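Aggregative adherence fimbrial subunit AggA (Escherichia coli O104:H4 str. C227-11, PDB 4PH8) probably builds the shaft of type I aggregative adherence fimbriae through donor-strand complementation and helps the bacterium attach to host surfaces, fibronectin among them. Local coordinates at residues W54-G59 and H131-F136; A61-L66 and T93-Y98; S37-T42 and F107-V112; Q74-N79 and K117-I122. One frame throughout, in Å; residues are numbered along the deposited sequence.

Interaction 1 of 4, residues W54-G59 and H131-F136; sequences WLWGTG and HAAVDF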
# COMPACT_ATOMS: atom_id res chain seq x y z
N TRP A 54 4.72 2.08 -6.85
CA TRP A 54 3.36 1.60 -6.90
C TRP A 54 2.99 0.96 -5.58
O TRP A 54 3.85 0.42 -4.88
CB TRP A 54 3.21 0.52 -7.97
CG TRP A 54 3.47 0.99 -9.35
CD1 TRP A 54 4.69 1.16 -9.94
CD2 TRP A 54 2.49 1.32 -10.34
NE1 TRP A 54 4.53 1.59 -11.25
CE2 TRP A 54 3.19 1.69 -11.51
CE3 TRP A 54 1.10 1.34 -10.34
CZ2 TRP A 54 2.53 2.09 -12.67
CZ3 TRP A 54 0.44 1.74 -11.49
CH2 TRP A 54 1.16 2.11 -12.65
N LEU A 55 1.69 1.00 -5.30
CA LEU A 55 1.11 0.37 -4.15
C LEU A 55 -0.26 -0.14 -4.55
O LEU A 55 -1.02 0.56 -5.24
CB LEU A 55 0.99 1.41 -3.05
CG LEU A 55 0.70 1.05 -1.62
CD1 LEU A 55 1.63 -0.03 -1.09
CD2 LEU A 55 0.85 2.32 -0.79
N TRP A 56 -0.59 -1.36 -4.14
CA TRP A 56 -1.91 -1.91 -4.44
C TRP A 56 -2.27 -3.01 -3.48
O TRP A 56 -1.41 -3.61 -2.85
CB TRP A 56 -2.03 -2.38 -5.91
CG TRP A 56 -1.23 -3.60 -6.32
CD1 TRP A 56 -1.70 -4.88 -6.45
CD2 TRP A 56 0.16 -3.65 -6.72
NE1 TRP A 56 -0.69 -5.72 -6.89
CE2 TRP A 56 0.45 -4.99 -7.07
CE3 TRP A 56 1.17 -2.69 -6.81
CZ2 TRP A 56 1.72 -5.39 -7.49
CZ3 TRP A 56 2.43 -3.10 -7.24
CH2 TRP A 56 2.69 -4.45 -7.56
N GLY A 57 -3.57 -3.27 -3.39
CA GLY A 57 -4.13 -4.32 -2.56
C GLY A 57 -4.60 -5.50 -3.40
O GLY A 57 -4.39 -5.54 -4.62
N THR A 58 -5.24 -6.44 -2.73
CA THR A 58 -5.63 -7.71 -3.33
C THR A 58 -7.12 -7.80 -3.66
O THR A 58 -7.57 -8.81 -4.18
CB THR A 58 -5.28 -8.87 -2.37
OG1 THR A 58 -5.93 -8.65 -1.12
CG2 THR A 58 -3.77 -8.95 -2.16
N GLY A 59 -7.86 -6.74 -3.38
CA GLY A 59 -9.30 -6.74 -3.57
C GLY A 59 -9.73 -6.34 -4.96
O GLY A 59 -8.88 -6.11 -5.84
N HIS A 131 0.87 -4.86 -1.80
CA HIS A 131 1.91 -5.07 -2.77
C HIS A 131 2.50 -3.72 -3.09
O HIS A 131 1.78 -2.72 -3.16
CB HIS A 131 1.32 -5.64 -4.05
CG HIS A 131 0.86 -7.05 -3.92
ND1 HIS A 131 1.66 -8.12 -4.24
CD2 HIS A 131 -0.33 -7.57 -3.54
CE1 HIS A 131 0.99 -9.24 -4.07
NE2 HIS A 131 -0.22 -8.93 -3.63
N ALA A 132 3.80 -3.69 -3.33
CA ALA A 132 4.47 -2.47 -3.75
C ALA A 132 5.45 -2.79 -4.86
O ALA A 132 5.97 -3.91 -4.95
CB ALA A 132 5.20 -1.82 -2.59
N ALA A 133 5.71 -1.82 -5.71
CA ALA A 133 6.68 -2.01 -6.77
C ALA A 133 7.37 -0.72 -7.13
O ALA A 133 6.93 0.37 -6.74
CB ALA A 133 6.03 -2.64 -8.01
N VAL A 134 8.45 -0.87 -7.89
CA VAL A 134 9.17 0.24 -8.48
C VAL A 134 9.46 -0.10 -9.93
O VAL A 134 9.94 -1.21 -10.22
CB VAL A 134 10.48 0.59 -7.73
CG1 VAL A 134 11.48 -0.57 -7.70
CG2 VAL A 134 11.14 1.82 -8.33
N ASP A 135 9.14 0.85 -10.81
CA ASP A 135 9.38 0.76 -12.26
C ASP A 135 10.56 1.66 -12.59
O ASP A 135 10.64 2.81 -12.13
CB ASP A 135 8.21 1.31 -13.09
CG ASP A 135 6.99 0.43 -13.06
OD1 ASP A 135 7.09 -0.72 -12.61
OD2 ASP A 135 5.92 0.92 -13.50
N PHE A 136 11.45 1.15 -13.44
CA PHE A 136 12.64 1.88 -13.80
C PHE A 136 13.13 1.28 -15.09
O PHE A 136 12.54 0.35 -15.61
CB PHE A 136 13.70 1.75 -12.70
CG PHE A 136 14.00 0.32 -12.32
CD1 PHE A 136 13.15 -0.39 -11.50
CD2 PHE A 136 15.10 -0.33 -12.85
CE1 PHE A 136 13.41 -1.70 -11.16
CE2 PHE A 136 15.36 -1.65 -12.52
CZ PHE A 136 14.50 -2.33 -11.68
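Two hydrogens grip His131 O: the backbone N-H of Trp56, whose N lies 2.9 Å from His131 O in the carbonyl plane, and the weaker CA-H of Leu55. This is antiparallel beta-sheet geometry, strand 52-68 running against strand 124-138 in the beta sandwich of the fimbrial subunit. Trp54 O is treated alike, by the N-H of Ala133 and the CA-H of Ala132. The hydrogen-bonded pairs Trp54-Ala133 and Trp56-His131 therefore bracket the non-hydrogen-bonded pair Leu55-Ala132, and the straightest bond runs from His131 N to Trp56 O (2.8 Å), nearly along the C=O axis. Leu55 and Ala132 face the sandwich interior, where both touch Val40 of strand 34-41, and buried aliphatic groups suit that place. The other face is aromatic and polar. Trp56 takes the crowded first torsion (chi1 69°), which lays its indole across the neighbouring strand. His131 CB sits over the indole face, 3.4 Å from the centroid of the Trp56 five-membered ring, a CH-pi contact; the imidazole continues almost parallel to that ring but is slid aside, so the two barely overlap. Ala133 is small enough to let the indole edge come in, with its CB 3.7 Å from Trp56 CZ3, while Lys96 makes a cation-pi contact with the same indole. Trp54 has CG anti to its carbonyl carbon and brings its ring N-H beside a carboxylate tilted 53° to the indole: Trp54 NE1 reaches Asp135 OD2 at 2.7 Å, a weak bond bent to 133°.

Interaction 2 of 4, residues A61-L66 and T93-Y98; sequences ANKWVL and TDAKIY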
# COMPACT_ATOMS: atom_id res chain seq x y z
N ALA A 61 -10.60 -4.11 -7.96
CA ALA A 61 -10.03 -2.83 -8.35
C ALA A 61 -8.80 -2.47 -7.50
O ALA A 61 -8.51 -1.32 -7.34
CB ALA A 61 -11.07 -1.73 -8.25
N ASN A 62 -8.09 -3.49 -7.02
CA ASN A 62 -6.87 -3.35 -6.22
C ASN A 62 -7.09 -2.63 -4.89
O ASN A 62 -6.15 -2.09 -4.29
CB ASN A 62 -5.78 -2.72 -7.05
CG ASN A 62 -5.39 -3.60 -8.23
OD1 ASN A 62 -5.00 -4.76 -8.05
ND2 ASN A 62 -5.50 -3.07 -9.43
N LYS A 63 -8.33 -2.69 -4.39
CA LYS A 63 -8.63 -2.15 -3.07
C LYS A 63 -7.96 -3.01 -1.99
O LYS A 63 -7.54 -4.13 -2.22
CB LYS A 63 -10.15 -2.01 -2.86
CG LYS A 63 -10.72 -0.87 -3.68
CD LYS A 63 -12.22 -0.68 -3.54
CE LYS A 63 -12.71 0.29 -4.61
NZ LYS A 63 -14.19 0.48 -4.61
N TRP A 64 -7.79 -2.43 -0.81
CA TRP A 64 -7.07 -3.11 0.25
C TRP A 64 -8.04 -3.96 1.04
O TRP A 64 -9.12 -3.50 1.35
CB TRP A 64 -6.42 -2.06 1.15
CG TRP A 64 -5.42 -1.16 0.47
CD1 TRP A 64 -5.21 -0.99 -0.87
CD2 TRP A 64 -4.51 -0.26 1.12
NE1 TRP A 64 -4.22 -0.06 -1.10
CE2 TRP A 64 -3.77 0.40 0.11
CE3 TRP A 64 -4.24 0.03 2.46
CZ2 TRP A 64 -2.78 1.34 0.40
CZ3 TRP A 64 -3.26 0.97 2.75
CH2 TRP A 64 -2.54 1.62 1.71
N VAL A 65 -7.67 -5.21 1.34
CA VAL A 65 -8.59 -6.14 2.01
C VAL A 65 -8.07 -6.52 3.40
O VAL A 65 -7.02 -7.13 3.53
CB VAL A 65 -8.83 -7.41 1.17
CG1 VAL A 65 -9.82 -8.33 1.85
CG2 VAL A 65 -9.30 -7.03 -0.23
N LEU A 66 -8.83 -6.15 4.42
CA LEU A 66 -8.56 -6.60 5.78
C LEU A 66 -9.34 -7.90 5.99
O LEU A 66 -10.57 -7.88 6.07
CB LEU A 66 -8.96 -5.53 6.79
CG LEU A 66 -8.52 -5.76 8.24
CD1 LEU A 66 -7.01 -5.71 8.41
CD2 LEU A 66 -9.16 -4.73 9.15
N THR A 93 -10.72 5.00 -11.74
CA THR A 93 -11.58 3.85 -11.99
C THR A 93 -11.00 2.60 -11.32
O THR A 93 -11.73 1.64 -11.06
CB THR A 93 -11.81 3.62 -13.50
OG1 THR A 93 -10.55 3.48 -14.17
CG2 THR A 93 -12.57 4.78 -14.10
N ASP A 94 -9.70 2.62 -11.03
CA ASP A 94 -9.03 1.56 -10.27
C ASP A 94 -8.27 2.16 -9.08
O ASP A 94 -7.85 3.32 -9.14
CB ASP A 94 -8.06 0.81 -11.17
CG ASP A 94 -7.63 -0.50 -10.57
OD1 ASP A 94 -8.45 -1.47 -10.62
OD2 ASP A 94 -6.50 -0.56 -10.05
N ALA A 95 -8.11 1.38 -8.02
CA ALA A 95 -7.47 1.88 -6.79
C ALA A 95 -5.96 1.66 -6.74
O ALA A 95 -5.32 2.07 -5.78
CB ALA A 95 -8.11 1.27 -5.56
N LYS A 96 -5.38 1.02 -7.75
CA LYS A 96 -3.91 0.89 -7.81
C LYS A 96 -3.29 2.29 -7.84
O LYS A 96 -3.79 3.18 -8.51
CB LYS A 96 -3.48 0.04 -9.00
CG LYS A 96 -1.98 -0.09 -9.18
CD LYS A 96 -1.64 -1.09 -10.27
CE LYS A 96 -1.82 -2.52 -9.81
NZ LYS A 96 -1.64 -3.46 -10.95
N ILE A 97 -2.22 2.48 -7.07
CA ILE A 97 -1.63 3.80 -6.89
C ILE A 97 -0.24 3.84 -7.47
O ILE A 97 0.51 2.88 -7.30
CB ILE A 97 -1.49 4.07 -5.38
CG1 ILE A 97 -2.84 3.84 -4.68
CG2 ILE A 97 -0.94 5.47 -5.13
CD1 ILE A 97 -2.68 3.48 -3.21
N TYR A 98 0.12 4.94 -8.11
CA TYR A 98 1.50 5.16 -8.51
C TYR A 98 1.93 6.56 -8.18
O TYR A 98 1.11 7.45 -7.91
CB TYR A 98 1.68 4.90 -10.02
CG TYR A 98 0.87 5.83 -10.89
CD1 TYR A 98 -0.43 5.50 -11.25
CD2 TYR A 98 1.41 7.02 -11.36
CE1 TYR A 98 -1.18 6.35 -12.04
CE2 TYR A 98 0.66 7.88 -12.14
CZ TYR A 98 -0.63 7.53 -12.48
OH TYR A 98 -1.37 8.38 -13.27
O HOH W 1 -4.49 0.20 -3.97
O HOH W 2 -2.84 -6.03 -9.99
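The touching parts, 61-64 and 93-97, run 44° apart, joined by one backbone bond, Ala95 N to Ala61 O at 2.8 Å in the carbonyl plane, while Ala61 and Asn62 both have positive phi. Asparagine tolerates that left-handed backbone well, and here its amide is put to work. Asn62 ND2 donates to Asp94 OD2 at 2.8 Å, nearly straight (168°), meeting the syn lone pair of a carboxylate turned 77° from the amide plane. Lys96 N meets the same oxygen from above the carboxylate plane; two donors on one oxygen should restrain the carboxylate's rotation, and would probably stabilise its charged form. Lys96 lies alongside Asn62, pointing the same way, and water 2 joins Lys96 NZ to Asn62 OD1. A better-held water, water 1, donates to Asn62 O and Ala95 O (2.7 Å) and accepts from Trp64 NE1 (2.9 Å), giving this buried indole a polar partner at its edge. The small Ala95 CB can approach Ala61 O to 3.2 Å, and packs more loosely on Lys63 CG. The Asp94-Lys96 geometry is an Asx turn, leading the chain into strand 97-100 beside the irregular break in strand 52-68 of the beta sandwich.

Interaction 3 of 4, residues S37-T42 and F107-V112; sequences SAKVTT and FLNASV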
# COMPACT_ATOMS: atom_id res chain seq x y z
N SER A 37 -1.54 2.43 7.30
CA SER A 37 -0.89 3.15 6.24
C SER A 37 0.35 2.45 5.78
O SER A 37 0.91 1.59 6.48
CB SER A 37 -0.57 4.56 6.67
OG SER A 37 0.32 4.58 7.75
N ALA A 38 0.74 2.79 4.56
CA ALA A 38 1.90 2.23 3.90
C ALA A 38 2.66 3.36 3.21
O ALA A 38 2.07 4.38 2.80
CB ALA A 38 1.49 1.18 2.88
N LYS A 39 3.95 3.16 3.07
CA LYS A 39 4.84 4.14 2.48
C LYS A 39 5.83 3.38 1.61
O LYS A 39 6.33 2.34 2.01
CB LYS A 39 5.54 4.92 3.61
CG LYS A 39 6.83 5.63 3.28
CD LYS A 39 7.37 6.44 4.46
CE LYS A 39 7.89 5.63 5.65
NZ LYS A 39 8.89 4.59 5.36
N VAL A 40 6.08 3.90 0.41
CA VAL A 40 6.97 3.24 -0.55
C VAL A 40 8.01 4.25 -1.06
O VAL A 40 7.69 5.40 -1.36
CB VAL A 40 6.20 2.62 -1.75
CG1 VAL A 40 7.14 1.79 -2.60
CG2 VAL A 40 5.04 1.78 -1.26
N THR A 41 9.25 3.81 -1.16
CA THR A 41 10.30 4.65 -1.71
C THR A 41 11.29 3.76 -2.42
O THR A 41 11.11 2.53 -2.51
CB THR A 41 10.96 5.53 -0.62
OG1 THR A 41 11.77 6.56 -1.23
CG2 THR A 41 11.78 4.69 0.34
N THR A 42 12.33 4.38 -2.96
CA THR A 42 13.41 3.64 -3.57
C THR A 42 14.71 4.45 -3.34
O THR A 42 14.69 5.44 -2.62
CB THR A 42 13.12 3.36 -5.07
OG1 THR A 42 14.16 2.56 -5.62
CG2 THR A 42 13.02 4.67 -5.84
N PHE A 107 8.62 9.91 -1.25
CA PHE A 107 7.76 8.84 -0.74
C PHE A 107 6.39 8.89 -1.36
O PHE A 107 5.83 9.98 -1.58
CB PHE A 107 7.62 8.95 0.79
CG PHE A 107 8.91 8.79 1.52
CD1 PHE A 107 9.35 7.53 1.88
CD2 PHE A 107 9.69 9.90 1.83
CE1 PHE A 107 10.54 7.37 2.56
CE2 PHE A 107 10.90 9.73 2.49
CZ PHE A 107 11.31 8.47 2.86
N LEU A 108 5.86 7.70 -1.63
CA LEU A 108 4.44 7.48 -1.85
C LEU A 108 3.83 7.06 -0.52
O LEU A 108 4.28 6.09 0.08
CB LEU A 108 4.24 6.37 -2.86
CG LEU A 108 2.82 5.85 -3.10
CD1 LEU A 108 1.87 6.98 -3.42
CD2 LEU A 108 2.84 4.84 -4.24
N ASN A 109 2.83 7.81 -0.06
CA ASN A 109 2.12 7.48 1.17
C ASN A 109 0.65 7.25 0.86
O ASN A 109 0.04 7.97 0.04
CB ASN A 109 2.27 8.61 2.22
CG ASN A 109 3.59 8.56 2.99
OD1 ASN A 109 3.75 7.71 3.86
ND2 ASN A 109 4.53 9.46 2.68
N ALA A 110 0.09 6.23 1.48
CA ALA A 110 -1.32 5.89 1.35
C ALA A 110 -1.84 5.31 2.65
O ALA A 110 -1.09 4.71 3.44
CB ALA A 110 -1.56 4.91 0.23
N SER A 111 -3.13 5.50 2.86
CA SER A 111 -3.80 4.98 4.05
C SER A 111 -5.23 4.50 3.80
O SER A 111 -5.87 4.85 2.81
CB SER A 111 -3.79 6.03 5.14
OG SER A 111 -4.64 7.11 4.81
N VAL A 112 -5.70 3.64 4.70
CA VAL A 112 -7.10 3.25 4.75
C VAL A 112 -7.54 3.36 6.20
O VAL A 112 -6.72 3.54 7.10
CB VAL A 112 -7.37 1.82 4.22
CG1 VAL A 112 -7.11 1.74 2.73
CG2 VAL A 112 -6.57 0.76 4.99
O HOH W 3 1.69 6.38 4.80
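The strand pieces 37-41 and 108-112 lie antiparallel (166°) in the beta sandwich, and the contact has a dry face and a wet one. The buried, apolar side is held by the ladder. Ala38 and Ala110 exchange two hydrogen bonds, Ala38 N to Ala110 O at 2.9 Å and nearly along the C=O axis, and Val40 and Leu108 exchange two more. These four side chains all turn to the sandwich interior. There Val40 CB and Leu108 CB stand 4.4 Å apart. The small methyl of Ala110 admits Leu55 and Trp64 from strand 52-68. The opposite face, carrying Ser37, Lys39, Asn109 and Ser111, is partly exposed and hydrated, although close carbon contacts occur there too. Water 3 donates to Asn109 OD1 (2.6 Å) and to Ala38 O (2.9 Å), so that carbonyl holds a water besides the N-H of Ala110. Lys39 lies beside Asn109, with Lys39 CB 3.3 Å from Asn109 OD1, then bends at chi3 and chi4 to bring NZ to Thr19 OG1. Its middle methylenes run alongside the exposed Phe107, with Lys39 CD 3.4 Å from Phe107 CD1. Thr41 comes at the same ring, its OG1 above one face toward the rim and its CB 3.6 Å from Phe107 CD1, while OG1 bonds Lys106 O. The chemistry thus divides the labour: backbone bonds set the strand pairing, aliphatic groups fill the core, and on the outer face lysine and threonine lend carbon to an aromatic ring while their polar atoms find partners outside the two segments.

Interaction 4 of 4, residues Q74-N79 and K117-I122; sequences QKYTLN and KTQVLI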
# COMPACT_ATOMS: atom_id res chain seq x y z
N GLN A 74 -15.44 -13.18 5.91
CA GLN A 74 -15.30 -12.03 6.80
C GLN A 74 -14.10 -11.18 6.39
O GLN A 74 -12.94 -11.56 6.61
CB GLN A 74 -15.14 -12.48 8.24
CG GLN A 74 -14.88 -11.40 9.27
CD GLN A 74 -15.92 -10.30 9.25
OE1 GLN A 74 -17.11 -10.57 9.27
NE2 GLN A 74 -15.46 -9.05 9.23
N LYS A 75 -14.38 -10.02 5.82
CA LYS A 75 -13.33 -9.16 5.30
C LYS A 75 -13.88 -7.78 5.05
O LYS A 75 -15.08 -7.61 4.90
CB LYS A 75 -12.77 -9.75 4.00
CG LYS A 75 -13.80 -9.98 2.90
CD LYS A 75 -13.15 -10.37 1.58
CE LYS A 75 -13.23 -11.86 1.31
NZ LYS A 75 -12.82 -12.15 -0.10
N TYR A 76 -13.00 -6.78 5.01
CA TYR A 76 -13.43 -5.45 4.60
C TYR A 76 -12.56 -4.96 3.49
O TYR A 76 -11.33 -5.01 3.59
CB TYR A 76 -13.50 -4.48 5.78
CG TYR A 76 -14.69 -4.75 6.67
CD1 TYR A 76 -16.00 -4.76 6.15
CD2 TYR A 76 -14.53 -5.03 8.02
CE1 TYR A 76 -17.09 -5.04 6.95
CE2 TYR A 76 -15.61 -5.31 8.83
CZ TYR A 76 -16.89 -5.31 8.30
OH TYR A 76 -17.97 -5.58 9.12
N THR A 77 -13.21 -4.56 2.41
CA THR A 77 -12.54 -4.03 1.24
C THR A 77 -12.49 -2.52 1.43
O THR A 77 -13.53 -1.88 1.60
CB THR A 77 -13.32 -4.42 -0.02
OG1 THR A 77 -13.42 -5.85 -0.06
CG2 THR A 77 -12.63 -3.92 -1.27
N LEU A 78 -11.29 -1.97 1.42
CA LEU A 78 -11.06 -0.59 1.84
C LEU A 78 -10.49 0.23 0.69
O LEU A 78 -9.59 -0.21 -0.04
CB LEU A 78 -10.11 -0.56 3.04
CG LEU A 78 -10.55 -1.40 4.26
CD1 LEU A 78 -9.47 -1.45 5.31
CD2 LEU A 78 -11.83 -0.83 4.86
N ASN A 79 -11.05 1.42 0.51
CA ASN A 79 -10.59 2.32 -0.53
C ASN A 79 -9.50 3.23 0.02
O ASN A 79 -9.72 3.93 1.01
CB ASN A 79 -11.75 3.15 -1.05
CG ASN A 79 -11.42 3.85 -2.36
OD1 ASN A 79 -10.68 3.34 -3.20
ND2 ASN A 79 -12.00 5.02 -2.54
N LYS A 117 -18.10 1.93 13.51
CA LYS A 117 -19.50 2.37 13.54
C LYS A 117 -20.30 1.92 12.31
O LYS A 117 -21.50 1.66 12.41
CB LYS A 117 -19.56 3.89 13.70
CG LYS A 117 -18.91 4.39 14.98
CD LYS A 117 -19.07 5.90 15.13
CE LYS A 117 -18.61 6.36 16.51
NZ LYS A 117 -19.01 7.77 16.78
N THR A 118 -19.64 1.84 11.16
CA THR A 118 -20.29 1.39 9.92
C THR A 118 -19.82 0.01 9.45
O THR A 118 -20.43 -0.58 8.56
CB THR A 118 -20.07 2.40 8.79
OG1 THR A 118 -18.67 2.59 8.58
CG2 THR A 118 -20.72 3.74 9.13
N GLN A 119 -18.75 -0.50 10.06
CA GLN A 119 -18.15 -1.77 9.67
C GLN A 119 -17.90 -2.57 10.94
O GLN A 119 -16.95 -2.29 11.67
CB GLN A 119 -16.83 -1.54 8.93
CG GLN A 119 -17.00 -0.82 7.58
CD GLN A 119 -15.75 -0.07 7.13
OE1 GLN A 119 -15.14 0.68 7.91
NE2 GLN A 119 -15.37 -0.26 5.87
N VAL A 120 -18.76 -3.55 11.21
CA VAL A 120 -18.74 -4.26 12.49
C VAL A 120 -17.44 -5.03 12.76
O VAL A 120 -16.90 -5.72 11.89
CB VAL A 120 -19.96 -5.20 12.65
CG1 VAL A 120 -19.90 -6.38 11.68
CG2 VAL A 120 -20.08 -5.70 14.08
N LEU A 121 -17.00 -4.92 14.01
CA LEU A 121 -15.73 -5.47 14.48
C LEU A 121 -15.96 -6.86 15.09
O LEU A 121 -16.69 -7.00 16.07
CB LEU A 121 -15.15 -4.52 15.53
CG LEU A 121 -13.69 -4.08 15.45
CD1 LEU A 121 -13.32 -3.56 14.06
CD2 LEU A 121 -13.44 -3.02 16.51
N ILE A 122 -15.34 -7.88 14.49
CA ILE A 122 -15.41 -9.26 14.97
C ILE A 122 -14.08 -9.65 15.62
O ILE A 122 -13.02 -9.39 15.04
CB ILE A 122 -15.68 -10.23 13.80
CG1 ILE A 122 -16.81 -9.70 12.89
CG2 ILE A 122 -15.98 -11.63 14.30
CD1 ILE A 122 -18.09 -9.33 13.62
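The loop between strands 108-114 and 124-138 folds here against the start of strand 75-82, far from the centre of the subunit's beta sandwich. No backbone ladder forms, since the closest CA pair, Tyr76 and Gln119, is 7.8 Å apart; side chains must cross the gap, and a tyrosine is long enough to do so. With CG anti to its carbonyl carbon (chi1 -74°), Tyr76 reaches out until Tyr76 OH donates to Val120 O at 3.0 Å. The bond lies in the carbonyl plane and falls on a lone pair, with a C=O...donor angle of 118°, and the acceptor also lies near the plane of the phenol, at the ring's edge. Val120 N is equally near the hydroxyl but badly angled for bonding. Gln119 slides past the tyrosine in the opposite direction and sets its CB over one face of the ring, 3.9 Å from the Tyr76 ring centroid and only 14° off the normal, a CH-pi contact. Its chain then extends, so that Gln119 NE2 comes to 3.7 Å from Leu78 CD2, while OE1 accepts from Asn115 N and probably steadies the loop from within. Val120 CG1 crowds in at 3.3 Å from Tyr76 OH. Farther along, Ile122 CG1 rests 3.7 Å from Gln74 OE1, the two side chains crossing obliquely. One directional bond, from Tyr76 OH to Val120 O, and the Gln119 methylene on the ring face thus hold the phenol from two directions, with looser carbon contacts around it.

Interactions 1 and 2 share strand 52-68, and interaction 4 begins on its neighbour, strand 75-82. Interactions 1 and 2 join where Leu55 O meets Ile97 N at 2.9 Å, a probable hydrogen bond; interaction 2 passes to interaction 4 through Trp64 O and Leu78 N (2.7 Å). Interaction 3 comes from across the sandwich: Ala110 CB lies 3.7 Å from Leu55 CD2 of interaction 1 and 3.7 Å from Trp64 CH2 of interaction 2, so the core is where the three converge. Interaction 4 is the outlier, its centre about 23 Å from that of interaction 1, and it meets interaction 3 through Val112 CG2 and Leu78 CD1 (3.7 Å). All four are structural contacts within one fimbrial subunit.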